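Local coordinates for capsular polysaccharide export system protein KpsC (Thermosulfurimonas dismutans, PDB 6MGD) that acts as a beta-2,7 Kdo transferase, probably adding Kdo sugars to the glycolipid that anchors the capsules of Gram-negative bacteria, at residues G26-R31 / I44-W49; K154-P159 / K183-H188; Q124-L129 / S310-I315. All blocks are in the same frame, centred on the assembly; numbering follows the deposited sequence.

Contact 1 of 3, residues G26-R31 / I44-W49; sequences GNLSSR and IRLLVW
Ile44 opens strand 44-49 with its CD1 set against Leu28 CD1, 4.2 Å away, the looser of two methyl contacts that join this strand to residues 26-31. Arg45 next turns to the other surface of the sheet, where its side chain touches Phe4 of strand 4-7. Leu46 then makes the closer contact: its CD1 meets CD1 of Leu28 at 3.7 Å, the two side chains running at a slant to each other. The CA-CB bond of Leu46 does not aim at Leu28; CG standing opposite its own backbone nitrogen (chi1 -171°) and the following turn about chi2 (63°) bring the methyl across. One branch of Leu28 thus serves both partners, and CD1 bridges Ile44 and Leu46 along the same face of the strand. Val34 and Leu37 of helix 31-41 touch both Leu28 and Ile44, so the small apolar cluster is covered by the helix that joins the two strands. Leu47 again turns to the Phe4 side, and Trp49 ends the strand in a cation-pi contact with Lys13.

The CA atoms of Leu28 and Leu46 are 8.6 Å apart, too far for direct strand pairing. Strand 4-7 lies between, and Leu28 pairs through its backbone with Thr6 and Lys8. Strand 24-28, helix 31-41 and strand 44-49 therefore form a beta-alpha-beta crossover that steps over the intervening parallel strand 4-7, an element of the Rossmann-like N-terminal domain expected of a GT-B glycosyltransferase.

Contact 2 of 3, residues K154-P159 / K183-H188; sequences KIIVVP and KSVREH
Val185 meets Ile156 and Val158 through methyl groups alone, and the flat group close by, the imidazole of His188, stays on the helix side. Ser184 lies at the edge of that ring, with its carbonyl oxygen exactly in the ring plane and 2.7 Å from His188 ND1. The bond is nearly straight at the hydrogen (174°), but the donor stands 27° out of the carbonyl plane of Ser184. The His188 backbone N, 3.3 Å from the same Ser184 O, arrives from the opposite face of that plane, so one oxygen receives both the helical bond and the ring, and the imidazole is tied back along its own helix.

Val185 points at strand 155-159 and supplies more than half of the buried surface. Its CG2 faces Val158 CG2 tip to tip at 3.9 Å. CG1, opposite the backbone nitrogen of Val185 (chi1 168°), lies 4.0 Å from the same Val158 CG2 and also 4.1 Å from Ile156 CG2. The Val158 methyl is thereby straddled by both branches of Val185, while Ile156 runs past Val185 in the reverse direction and offers only its short branch. Ile156 and Val158 are two apart on the strand and project from one face, giving Val185 a pair of neighbouring side chains to rest on; Ile194 of strand 193-197 and Tyr260 also touch it. Arg186 of the same helix hydrogen-bonds to the carbonyl oxygens of Phe219 and Ala192.

Helix 178-188 packed on a central strand of a parallel sheet, and leading on to the adjacent strand 193-197, is the beta-alpha-beta unit of a Rossmann-like domain, here probably the C-terminal half of a GT-B fold.

Contact 3 of 3, residues Q124-L129 / S310-I315; sequences QRVIEL and SAEEAI
Val126 and Leu129 of helix 117-132 face Glu312 and Ile315 across two nearly parallel helices, whose short segments run in the same direction at 18° with axes 10.6 Å apart. This is a side-by-side helix pair between distant parts of the chain, in which helix 311-322, the last of the modelled chain, lies against the helix that leads toward the second Rossmann-like sheet.

Val126 divides its two branches between two partners. CG1, opposite its backbone nitrogen (chi1 172°), lies 4.0 Å from CD1 at the tip of Ile315, and the two side chains meet at a slant. CG2 takes Glu312 instead, touching its CG at 3.8 Å, with the chains crossing at about a right angle. Only CG of Glu312 rests on the valine; the bend at chi2 (89°) beyond it turns the carboxylate off to a salt bridge with Arg122, one turn earlier on the valine's helix. One turn further on, Leu129 CD1 approaches the other branch of Ile315, CG2, at 4.3 Å. Leu294 and Leu295 of helix 286-296 also press on Val126, and Ile74 on Ile315.

The start of helix 311-322 is closed by a capping box: Glu313 N donates to Ser310 OG at 3.3 Å, and Ser310 N donates to Glu313 OE1 at 3.0 Å, using the lone pair of OE1 that points away from the other carboxylate oxygen.

The three contacts are well separated and none touches another. Contacts 1 and 2 have centres about 42 Å apart on opposite sides of the chain's centre, each built on its own six-stranded sheet, the first mixed and made mostly of N-terminal strands, the second parallel. Contact 3 lies about 33 Å from contact 1 and about 31 Å from contact 2, centre to centre. Contact 1 closes first along the chain; contact 3 then opens on helix 117-132, which precedes strand 155-159, and closes on helix 311-322 only after the whole of contact 2. Since strand 298-300 belongs to the first sheet, the chain has returned there before contact 3 closes, consistent with a two-domain GT-B enzyme.

Contact 1 of 3, residues G26-R31 / I44-W49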
ATOM      1  N   GLY A  26     -16.254   2.061 -21.903  1.00 59.03           N
ATOM      2  CA  GLY A  26     -16.640   0.681 -22.114  1.00 58.19           C
ATOM      3  C   GLY A  26     -15.720  -0.258 -21.374  1.00 54.61           C
ATOM      4  O   GLY A  26     -14.617   0.114 -20.964  1.00 51.13           O
ATOM      5  N   ASN A  27     -16.190  -1.489 -21.209  1.00 53.97           N
ATOM      6  CA  ASN A  27     -15.466  -2.517 -20.471  1.00 55.34           C
ATOM      7  C   ASN A  27     -15.002  -3.589 -21.452  1.00 58.63           C
ATOM      8  O   ASN A  27     -15.823  -4.307 -22.032  1.00 60.01           O
ATOM      9  CB  ASN A  27     -16.340  -3.109 -19.368  1.00 53.97           C
ATOM     10  CG  ASN A  27     -15.571  -4.033 -18.449  1.00 53.44           C
ATOM     11  OD1 ASN A  27     -14.698  -3.594 -17.700  1.00 52.35           O
ATOM     12  ND2 ASN A  27     -15.894  -5.318 -18.495  1.00 56.51           N
ATOM     13  N   LEU A  28     -13.689  -3.690 -21.635  1.00 58.29           N
ATOM     14  CA  LEU A  28     -13.099  -4.695 -22.509  1.00 63.12           C
ATOM     15  C   LEU A  28     -12.862  -5.972 -21.710  1.00 64.52           C
ATOM     16  O   LEU A  28     -12.302  -5.928 -20.610  1.00 62.50           O
ATOM     17  CB  LEU A  28     -11.790  -4.177 -23.107  1.00 63.55           C
ATOM     18  CG  LEU A  28     -11.858  -2.744 -23.647  1.00 62.48           C
ATOM     19  CD1 LEU A  28     -10.498  -2.288 -24.153  1.00 63.44           C
ATOM     20  CD2 LEU A  28     -12.909  -2.623 -24.742  1.00 65.89           C
ATOM     21  N   SER A  29     -13.292  -7.105 -22.265  1.00 66.62           N
ATOM     22  CA  SER A  29     -13.336  -8.359 -21.526  1.00 68.42           C
ATOM     23  C   SER A  29     -12.264  -9.359 -21.935  1.00 71.59           C
ATOM     24  O   SER A  29     -12.245 -10.472 -21.398  1.00 73.95           O
ATOM     25  CB  SER A  29     -14.718  -9.008 -21.673  1.00 71.53           C
ATOM     26  OG  SER A  29     -15.713  -8.241 -21.015  1.00 70.33           O
ATOM     27  N   SER A  30     -11.372  -9.004 -22.857  1.00 72.95           N
ATOM     28  CA  SER A  30     -10.335  -9.933 -23.285  1.00 77.46           C
ATOM     29  C   SER A  30      -9.208  -9.159 -23.952  1.00 77.62           C
ATOM     30  O   SER A  30      -9.377  -8.008 -24.363  1.00 75.22           O
ATOM     31  CB  SER A  30     -10.889 -10.997 -24.238  1.00 83.32           C
ATOM     32  OG  SER A  30     -11.435 -10.400 -25.399  1.00 84.38           O
ATOM     33  N   ARG A  31      -8.051  -9.817 -24.055  1.00 81.12           N
ATOM     34  CA  ARG A  31      -6.905  -9.196 -24.710  1.00 82.47           C
ATOM     35  C   ARG A  31      -7.171  -8.937 -26.187  1.00 85.91           C
ATOM     36  O   ARG A  31      -6.660  -7.961 -26.746  1.00 85.57           O
ATOM     37  CB  ARG A  31      -5.659 -10.067 -24.537  1.00 86.89           C
ATOM     38  CG  ARG A  31      -5.942 -11.559 -24.455  1.00 92.64           C
ATOM     39  CD  ARG A  31      -5.214 -12.346 -25.539  1.00100.89           C
ATOM     40  NE  ARG A  31      -3.967 -11.712 -25.959  1.00102.46           N
ATOM     41  CZ  ARG A  31      -3.760 -11.206 -27.171  1.00105.52           C
ATOM     42  NH1 ARG A  31      -2.596 -10.646 -27.470  1.00107.15           N
ATOM     43  NH2 ARG A  31      -4.717 -11.266 -28.089  1.00107.66           N
ATOM     44  N   ILE A  44      -5.456   3.694 -27.160  1.00 75.50           N
ATOM     45  CA  ILE A  44      -6.499   3.607 -26.147  1.00 71.62           C
ATOM     46  C   ILE A  44      -5.871   3.742 -24.766  1.00 69.14           C
ATOM     47  O   ILE A  44      -4.684   3.474 -24.563  1.00 69.53           O
ATOM     48  CB  ILE A  44      -7.300   2.288 -26.233  1.00 71.71           C
ATOM     49  CG1 ILE A  44      -6.411   1.097 -25.871  1.00 71.67           C
ATOM     50  CG2 ILE A  44      -7.909   2.106 -27.618  1.00 77.03           C
ATOM     51  CD1 ILE A  44      -7.164  -0.204 -25.743  1.00 71.80           C
ATOM     52  N   ARG A  45      -6.694   4.165 -23.811  1.00 66.61           N
ATOM     53  CA  ARG A  45      -6.327   4.214 -22.400  1.00 65.36           C
ATOM     54  C   ARG A  45      -7.077   3.093 -21.691  1.00 61.12           C
ATOM     55  O   ARG A  45      -8.308   3.130 -21.590  1.00 59.00           O
ATOM     56  CB  ARG A  45      -6.661   5.570 -21.785  1.00 66.98           C
ATOM     57  CG  ARG A  45      -5.803   6.722 -22.275  1.00 71.88           C
ATOM     58  CD  ARG A  45      -6.305   8.037 -21.702  1.00 72.63           C
ATOM     59  NE  ARG A  45      -5.287   9.083 -21.730  1.00 77.24           N
ATOM     60  CZ  ARG A  45      -5.160   9.983 -22.700  1.00 83.09           C
ATOM     61  NH1 ARG A  45      -4.202  10.898 -22.633  1.00 86.72           N
ATOM     62  NH2 ARG A  45      -5.992   9.972 -23.736  1.00 85.04           N
ATOM     63  N   LEU A  46      -6.339   2.102 -21.204  1.00 59.02           N
ATOM     64  CA  LEU A  46      -6.925   0.943 -20.545  1.00 57.23           C
ATOM     65  C   LEU A  46      -6.760   1.066 -19.035  1.00 55.10           C
ATOM     66  O   LEU A  46      -5.666   1.369 -18.548  1.00 55.94           O
ATOM     67  CB  LEU A  46      -6.280  -0.350 -21.044  1.00 58.62           C
ATOM     68  CG  LEU A  46      -6.950  -1.650 -20.597  1.00 56.49           C
ATOM     69  CD1 LEU A  46      -8.366  -1.734 -21.153  1.00 55.28           C
ATOM     70  CD2 LEU A  46      -6.126  -2.859 -21.023  1.00 58.82           C
ATOM     71  N   LEU A  47      -7.847   0.834 -18.303  1.00 54.35           N
ATOM     72  CA  LEU A  47      -7.821   0.786 -16.847  1.00 52.02           C
ATOM     73  C   LEU A  47      -7.792  -0.673 -16.411  1.00 51.20           C
ATOM     74  O   LEU A  47      -8.740  -1.423 -16.669  1.00 50.83           O
ATOM     75  CB  LEU A  47      -9.029   1.508 -16.250  1.00 51.46           C
ATOM     76  CG  LEU A  47      -9.085   3.017 -16.492  1.00 53.45           C
ATOM     77  CD1 LEU A  47     -10.347   3.628 -15.895  1.00 52.96           C
ATOM     78  CD2 LEU A  47      -7.844   3.687 -15.925  1.00 53.65           C
ATOM     79  N   VAL A  48      -6.702  -1.075 -15.768  1.00 49.64           N
ATOM     80  CA  VAL A  48      -6.545  -2.436 -15.273  1.00 51.62           C
ATOM     81  C   VAL A  48      -6.368  -2.372 -13.763  1.00 49.39           C
ATOM     82  O   VAL A  48      -5.916  -1.362 -13.211  1.00 44.93           O
ATOM     83  CB  VAL A  48      -5.360  -3.166 -15.950  1.00 55.99           C
ATOM     84  CG1 VAL A  48      -4.038  -2.770 -15.314  1.00 57.32           C
ATOM     85  CG2 VAL A  48      -5.554  -4.673 -15.901  1.00 58.96           C
ATOM     86  N   TRP A  49      -6.740  -3.457 -13.090  1.00 52.16           N
ATOM     87  CA  TRP A  49      -6.724  -3.512 -11.635  1.00 53.19           C
ATOM     88  C   TRP A  49      -5.522  -4.316 -11.157  1.00 54.90           C
ATOM     89  O   TRP A  49      -5.412  -5.510 -11.455  1.00 57.88           O
ATOM     90  CB  TRP A  49      -8.014  -4.123 -11.092  1.00 55.86           C
ATOM     91  CG  TRP A  49      -8.056  -4.110  -9.600  1.00 57.91           C
ATOM     92  CD1 TRP A  49      -7.702  -5.123  -8.760  1.00 60.63           C
ATOM     93  CD2 TRP A  49      -8.454  -3.017  -8.764  1.00 58.36           C
ATOM     94  NE1 TRP A  49      -7.866  -4.735  -7.453  1.00 62.20           N
ATOM     95  CE2 TRP A  49      -8.326  -3.444  -7.428  1.00 60.11           C
ATOM     96  CE3 TRP A  49      -8.912  -1.720  -9.017  1.00 56.37           C
ATOM     97  CZ2 TRP A  49      -8.640  -2.623  -6.348  1.00 60.39           C
ATOM     98  CZ3 TRP A  49      -9.222  -0.906  -7.943  1.00 56.86           C
ATOM     99  CH2 TRP A  49      -9.083  -1.360  -6.626  1.00 59.02           C
TER

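Contact 2 of 3, residues K154-P159 / K183-H188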
ATOM      1  N   LYS A 154      12.738  -7.060  24.353  1.00 74.04           N
ATOM      2  CA  LYS A 154      12.256  -6.112  23.358  1.00 72.84           C
ATOM      3  C   LYS A 154      10.956  -6.616  22.745  1.00 71.34           C
ATOM      4  O   LYS A 154      10.855  -7.777  22.340  1.00 66.65           O
ATOM      5  CB  LYS A 154      13.310  -5.894  22.273  1.00 71.49           C
ATOM      6  CG  LYS A 154      12.915  -4.864  21.228  1.00 71.09           C
ATOM      7  CD  LYS A 154      14.130  -4.305  20.502  1.00 69.67           C
ATOM      8  CE  LYS A 154      14.811  -5.354  19.644  1.00 67.98           C
ATOM      9  NZ  LYS A 154      15.950  -4.773  18.878  1.00 66.81           N
ATOM     10  N   ILE A 155       9.955  -5.743  22.689  1.00 71.65           N
ATOM     11  CA  ILE A 155       8.640  -6.091  22.160  1.00 71.41           C
ATOM     12  C   ILE A 155       8.664  -5.929  20.645  1.00 68.24           C
ATOM     13  O   ILE A 155       8.868  -4.820  20.134  1.00 68.27           O
ATOM     14  CB  ILE A 155       7.538  -5.225  22.791  1.00 75.35           C
ATOM     15  CG1 ILE A 155       7.572  -5.338  24.317  1.00 79.95           C
ATOM     16  CG2 ILE A 155       6.168  -5.643  22.272  1.00 73.08           C
ATOM     17  CD1 ILE A 155       7.261  -6.726  24.834  1.00 73.93           C
ATOM     18  N   ILE A 156       8.455  -7.031  19.926  1.00 65.94           N
ATOM     19  CA  ILE A 156       8.367  -7.036  18.469  1.00 62.35           C
ATOM     20  C   ILE A 156       6.967  -7.497  18.072  1.00 62.45           C
ATOM     21  O   ILE A 156       6.453  -8.475  18.627  1.00 62.37           O
ATOM     22  CB  ILE A 156       9.452  -7.932  17.836  1.00 60.18           C
ATOM     23  CG1 ILE A 156      10.844  -7.331  18.040  1.00 59.88           C
ATOM     24  CG2 ILE A 156       9.193  -8.131  16.349  1.00 56.66           C
ATOM     25  CD1 ILE A 156      11.949  -8.076  17.298  1.00 57.75           C
ATOM     26  N   VAL A 157       6.348  -6.782  17.128  1.00 59.97           N
ATOM     27  CA  VAL A 157       5.027  -7.117  16.607  1.00 62.14           C
ATOM     28  C   VAL A 157       5.165  -7.477  15.134  1.00 62.62           C
ATOM     29  O   VAL A 157       5.917  -6.834  14.392  1.00 56.35           O
ATOM     30  CB  VAL A 157       4.017  -5.962  16.796  1.00 64.75           C
ATOM     31  CG1 VAL A 157       4.439  -4.729  16.010  1.00 64.75           C
ATOM     32  CG2 VAL A 157       2.604  -6.391  16.402  1.00 65.71           C
ATOM     33  N   VAL A 158       4.450  -8.517  14.718  1.00 58.65           N
ATOM     34  CA  VAL A 158       4.471  -8.988  13.336  1.00 56.74           C
ATOM     35  C   VAL A 158       3.038  -9.112  12.834  1.00 59.75           C
ATOM     36  O   VAL A 158       2.296  -9.990  13.294  1.00 60.49           O
ATOM     37  CB  VAL A 158       5.219 -10.327  13.207  1.00 55.58           C
ATOM     38  CG1 VAL A 158       5.062 -10.896  11.803  1.00 53.98           C
ATOM     39  CG2 VAL A 158       6.692 -10.157  13.550  1.00 54.64           C
ATOM     40  N   PRO A 159       2.601  -8.254  11.908  1.00 59.40           N
ATOM     41  CA  PRO A 159       1.245  -8.375  11.351  1.00 60.96           C
ATOM     42  C   PRO A 159       1.229  -9.397  10.225  1.00 60.97           C
ATOM     43  O   PRO A 159       1.964  -9.267   9.244  1.00 60.44           O
ATOM     44  CB  PRO A 159       0.949  -6.961  10.837  1.00 61.23           C
ATOM     45  CG  PRO A 159       2.293  -6.412  10.490  1.00 59.07           C
ATOM     46  CD  PRO A 159       3.286  -7.034  11.447  1.00 58.56           C
ATOM     47  N   LYS A 183       9.547 -17.193  11.227  1.00 61.56           N
ATOM     48  CA  LYS A 183      10.834 -17.867  11.364  1.00 64.26           C
ATOM     49  C   LYS A 183      11.979 -16.871  11.238  1.00 61.50           C
ATOM     50  O   LYS A 183      12.824 -16.759  12.132  1.00 62.89           O
ATOM     51  CB  LYS A 183      10.964 -18.972  10.316  1.00 67.31           C
ATOM     52  CG  LYS A 183      10.381 -20.308  10.737  1.00 72.54           C
ATOM     53  CD  LYS A 183      10.520 -21.341   9.627  1.00 75.41           C
ATOM     54  CE  LYS A 183      11.941 -21.388   9.082  1.00 76.63           C
ATOM     55  NZ  LYS A 183      12.941 -21.687  10.146  1.00 80.01           N
ATOM     56  N   SER A 184      12.005 -16.119  10.134  1.00 60.27           N
ATOM     57  CA  SER A 184      13.081 -15.162   9.908  1.00 58.55           C
ATOM     58  C   SER A 184      13.122 -14.082  10.982  1.00 59.64           C
ATOM     59  O   SER A 184      14.206 -13.600  11.331  1.00 62.79           O
ATOM     60  CB  SER A 184      12.932 -14.526   8.527  1.00 55.52           C
ATOM     61  OG  SER A 184      13.952 -13.571   8.300  1.00 55.70           O
ATOM     62  N   VAL A 185      11.962 -13.684  11.514  1.00 58.29           N
ATOM     63  CA  VAL A 185      11.943 -12.676  12.571  1.00 57.56           C
ATOM     64  C   VAL A 185      12.634 -13.203  13.821  1.00 60.57           C
ATOM     65  O   VAL A 185      13.418 -12.491  14.463  1.00 61.18           O
ATOM     66  CB  VAL A 185      10.498 -12.231  12.871  1.00 55.65           C
ATOM     67  CG1 VAL A 185      10.450 -11.406  14.150  1.00 56.42           C
ATOM     68  CG2 VAL A 185       9.936 -11.424  11.713  1.00 51.86           C
ATOM     69  N   ARG A 186      12.366 -14.459  14.183  1.00 59.55           N
ATOM     70  CA  ARG A 186      12.970 -15.012  15.389  1.00 63.46           C
ATOM     71  C   ARG A 186      14.467 -15.236  15.211  1.00 66.67           C
ATOM     72  O   ARG A 186      15.243 -15.017  16.148  1.00 68.66           O
ATOM     73  CB  ARG A 186      12.275 -16.314  15.788  1.00 63.99           C
ATOM     74  CG  ARG A 186      12.942 -17.015  16.962  1.00 67.22           C
ATOM     75  CD  ARG A 186      11.943 -17.466  18.017  1.00 69.59           C
ATOM     76  NE  ARG A 186      11.229 -16.351  18.637  1.00 69.09           N
ATOM     77  CZ  ARG A 186      11.713 -15.611  19.631  1.00 70.99           C
ATOM     78  NH1 ARG A 186      12.922 -15.855  20.115  1.00 74.46           N
ATOM     79  NH2 ARG A 186      10.991 -14.623  20.140  1.00 70.19           N
ATOM     80  N   GLU A 187      14.896 -15.667  14.021  1.00 65.25           N
ATOM     81  CA  GLU A 187      16.319 -15.916  13.807  1.00 69.62           C
ATOM     82  C   GLU A 187      17.135 -14.643  13.990  1.00 68.37           C
ATOM     83  O   GLU A 187      18.243 -14.679  14.537  1.00 70.88           O
ATOM     84  CB  GLU A 187      16.563 -16.505  12.414  1.00 71.77           C
ATOM     85  CG  GLU A 187      15.681 -17.692  12.029  1.00 74.76           C
ATOM     86  CD  GLU A 187      16.054 -18.996  12.718  1.00 82.03           C
ATOM     87  OE1 GLU A 187      16.321 -18.992  13.939  1.00 85.62           O
ATOM     88  OE2 GLU A 187      16.073 -20.038  12.028  1.00 84.39           O
ATOM     89  N   HIS A 188      16.599 -13.503  13.547  1.00 66.64           N
ATOM     90  CA  HIS A 188      17.300 -12.237  13.708  1.00 66.36           C
ATOM     91  C   HIS A 188      17.134 -11.644  15.102  1.00 66.29           C
ATOM     92  O   HIS A 188      17.919 -10.769  15.482  1.00 68.10           O
ATOM     93  CB  HIS A 188      16.819 -11.230  12.658  1.00 64.62           C
ATOM     94  CG  HIS A 188      17.228 -11.573  11.258  1.00 64.40           C
ATOM     95  ND1 HIS A 188      16.505 -12.431  10.458  1.00 63.34           N
ATOM     96  CD2 HIS A 188      18.290 -11.176  10.517  1.00 65.80           C
ATOM     97  CE1 HIS A 188      17.101 -12.546   9.284  1.00 62.99           C
ATOM     98  NE2 HIS A 188      18.187 -11.794   9.294  1.00 64.87           N
TER

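Contact 3 of 3, residues Q124-L129 / S310-I315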
ATOM      1  N   GLN A 124       3.525  17.315   7.090  1.00 55.99           N
ATOM      2  CA  GLN A 124       3.653  17.327   8.542  1.00 58.39           C
ATOM      3  C   GLN A 124       2.294  17.444   9.222  1.00 56.49           C
ATOM      4  O   GLN A 124       2.086  16.863  10.293  1.00 55.43           O
ATOM      5  CB  GLN A 124       4.574  18.463   8.983  1.00 65.06           C
ATOM      6  CG  GLN A 124       4.924  18.417  10.460  1.00 70.13           C
ATOM      7  CD  GLN A 124       5.452  17.058  10.886  1.00 69.48           C
ATOM      8  OE1 GLN A 124       6.326  16.485  10.235  1.00 69.20           O
ATOM      9  NE2 GLN A 124       4.915  16.532  11.981  1.00 70.27           N
ATOM     10  N   ARG A 125       1.360  18.182   8.615  1.00 56.09           N
ATOM     11  CA  ARG A 125       0.010  18.261   9.159  1.00 55.85           C
ATOM     12  C   ARG A 125      -0.709  16.920   9.046  1.00 50.13           C
ATOM     13  O   ARG A 125      -1.444  16.525   9.960  1.00 49.51           O
ATOM     14  CB  ARG A 125      -0.782  19.357   8.444  1.00 58.49           C
ATOM     15  CG  ARG A 125      -0.171  20.754   8.547  1.00 64.16           C
ATOM     16  CD  ARG A 125      -0.735  21.549   9.715  1.00 68.75           C
ATOM     17  NE  ARG A 125      -0.479  20.910  11.003  1.00 70.63           N
ATOM     18  CZ  ARG A 125       0.626  21.086  11.719  1.00 75.39           C
ATOM     19  NH1 ARG A 125       0.771  20.466  12.882  1.00 77.24           N
ATOM     20  NH2 ARG A 125       1.589  21.881  11.274  1.00 78.49           N
ATOM     21  N   VAL A 126      -0.507  16.207   7.934  1.00 54.60           N
ATOM     22  CA  VAL A 126      -1.164  14.915   7.750  1.00 50.41           C
ATOM     23  C   VAL A 126      -0.618  13.891   8.737  1.00 51.26           C
ATOM     24  O   VAL A 126      -1.364  13.058   9.265  1.00 50.36           O
ATOM     25  CB  VAL A 126      -1.008  14.442   6.292  1.00 48.62           C
ATOM     26  CG1 VAL A 126      -1.518  13.016   6.130  1.00 45.31           C
ATOM     27  CG2 VAL A 126      -1.750  15.379   5.352  1.00 49.69           C
ATOM     28  N   ILE A 127       0.689  13.939   9.005  1.00 50.52           N
ATOM     29  CA  ILE A 127       1.283  13.034   9.986  1.00 51.31           C
ATOM     30  C   ILE A 127       0.685  13.286  11.365  1.00 57.00           C
ATOM     31  O   ILE A 127       0.268  12.353  12.062  1.00 60.47           O
ATOM     32  CB  ILE A 127       2.815  13.183   9.996  1.00 52.50           C
ATOM     33  CG1 ILE A 127       3.410  12.625   8.700  1.00 50.45           C
ATOM     34  CG2 ILE A 127       3.418  12.488  11.206  1.00 53.17           C
ATOM     35  CD1 ILE A 127       4.891  12.896   8.538  1.00 53.44           C
ATOM     36  N   GLU A 128       0.620  14.557  11.769  1.00 54.09           N
ATOM     37  CA  GLU A 128       0.033  14.894  13.061  1.00 57.18           C
ATOM     38  C   GLU A 128      -1.442  14.516  13.113  1.00 53.73           C
ATOM     39  O   GLU A 128      -1.931  14.024  14.138  1.00 51.82           O
ATOM     40  CB  GLU A 128       0.221  16.385  13.347  1.00 63.76           C
ATOM     41  CG  GLU A 128       0.930  16.675  14.658  1.00 69.13           C
ATOM     42  CD  GLU A 128       1.033  18.158  14.949  1.00 74.36           C
ATOM     43  OE1 GLU A 128       1.904  18.830  14.348  1.00 75.64           O
ATOM     44  OE2 GLU A 128       0.234  18.652  15.773  1.00 76.78           O
ATOM     45  N   LEU A 129      -2.167  14.727  12.010  1.00 54.94           N
ATOM     46  CA  LEU A 129      -3.583  14.372  11.970  1.00 52.68           C
ATOM     47  C   LEU A 129      -3.788  12.874  12.161  1.00 51.20           C
ATOM     48  O   LEU A 129      -4.682  12.451  12.902  1.00 51.52           O
ATOM     49  CB  LEU A 129      -4.203  14.824  10.647  1.00 50.38           C
ATOM     50  CG  LEU A 129      -4.914  16.174  10.595  1.00 52.46           C
ATOM     51  CD1 LEU A 129      -5.446  16.420   9.194  1.00 50.58           C
ATOM     52  CD2 LEU A 129      -6.039  16.226  11.616  1.00 54.12           C
ATOM     53  N   SER A 310      -8.385  17.427  -1.379  1.00 52.87           N
ATOM     54  CA  SER A 310      -7.040  17.129  -0.922  1.00 53.66           C
ATOM     55  C   SER A 310      -7.058  15.964   0.065  1.00 52.71           C
ATOM     56  O   SER A 310      -8.107  15.556   0.573  1.00 52.38           O
ATOM     57  CB  SER A 310      -6.404  18.360  -0.278  1.00 55.54           C
ATOM     58  OG  SER A 310      -7.028  18.670   0.956  1.00 56.73           O
ATOM     59  N   ALA A 311      -5.868  15.421   0.330  1.00 55.28           N
ATOM     60  CA  ALA A 311      -5.753  14.336   1.299  1.00 53.18           C
ATOM     61  C   ALA A 311      -6.201  14.778   2.684  1.00 53.96           C
ATOM     62  O   ALA A 311      -6.704  13.962   3.465  1.00 53.31           O
ATOM     63  CB  ALA A 311      -4.315  13.818   1.344  1.00 51.97           C
ATOM     64  N   GLU A 312      -6.034  16.063   3.004  1.00 53.74           N
ATOM     65  CA  GLU A 312      -6.484  16.564   4.299  1.00 54.40           C
ATOM     66  C   GLU A 312      -8.005  16.611   4.369  1.00 53.57           C
ATOM     67  O   GLU A 312      -8.599  16.213   5.378  1.00 53.02           O
ATOM     68  CB  GLU A 312      -5.884  17.945   4.563  1.00 58.39           C
ATOM     69  CG  GLU A 312      -4.366  18.001   4.441  1.00 58.28           C
ATOM     70  CD  GLU A 312      -3.898  18.317   3.033  1.00 58.17           C
ATOM     71  OE1 GLU A 312      -3.227  19.354   2.850  1.00 60.22           O
ATOM     72  OE2 GLU A 312      -4.209  17.537   2.108  1.00 56.19           O
ATOM     73  N   GLU A 313      -8.651  17.093   3.304  1.00 53.83           N
ATOM     74  CA  GLU A 313     -10.110  17.108   3.269  1.00 53.72           C
ATOM     75  C   GLU A 313     -10.681  15.696   3.277  1.00 50.27           C
ATOM     76  O   GLU A 313     -11.784  15.474   3.792  1.00 50.57           O
ATOM     77  CB  GLU A 313     -10.594  17.880   2.039  1.00 55.86           C
ATOM     78  CG  GLU A 313     -10.231  19.362   2.065  1.00 57.85           C
ATOM     79  CD  GLU A 313     -10.550  20.078   0.764  1.00 57.53           C
ATOM     80  OE1 GLU A 313     -10.070  19.633  -0.299  1.00 55.14           O
ATOM     81  OE2 GLU A 313     -11.280  21.091   0.804  1.00 59.86           O
ATOM     82  N   ALA A 314      -9.947  14.730   2.719  1.00 52.79           N
ATOM     83  CA  ALA A 314     -10.381  13.340   2.783  1.00 50.82           C
ATOM     84  C   ALA A 314     -10.344  12.820   4.214  1.00 51.22           C
ATOM     85  O   ALA A 314     -11.248  12.091   4.641  1.00 50.13           O
ATOM     86  CB  ALA A 314      -9.509  12.472   1.874  1.00 47.89           C
ATOM     87  N   ILE A 315      -9.306  13.180   4.968  1.00 51.02           N
ATOM     88  CA  ILE A 315      -9.242  12.786   6.370  1.00 53.00           C
ATOM     89  C   ILE A 315     -10.351  13.465   7.162  1.00 55.98           C
ATOM     90  O   ILE A 315     -11.005  12.836   8.000  1.00 55.92           O
ATOM     91  CB  ILE A 315      -7.851  13.097   6.950  1.00 54.39           C
ATOM     92  CG1 ILE A 315      -6.791  12.220   6.280  1.00 52.49           C
ATOM     93  CG2 ILE A 315      -7.843  12.907   8.462  1.00 56.25           C
ATOM     94  CD1 ILE A 315      -5.388  12.458   6.788  1.00 53.25           C
TER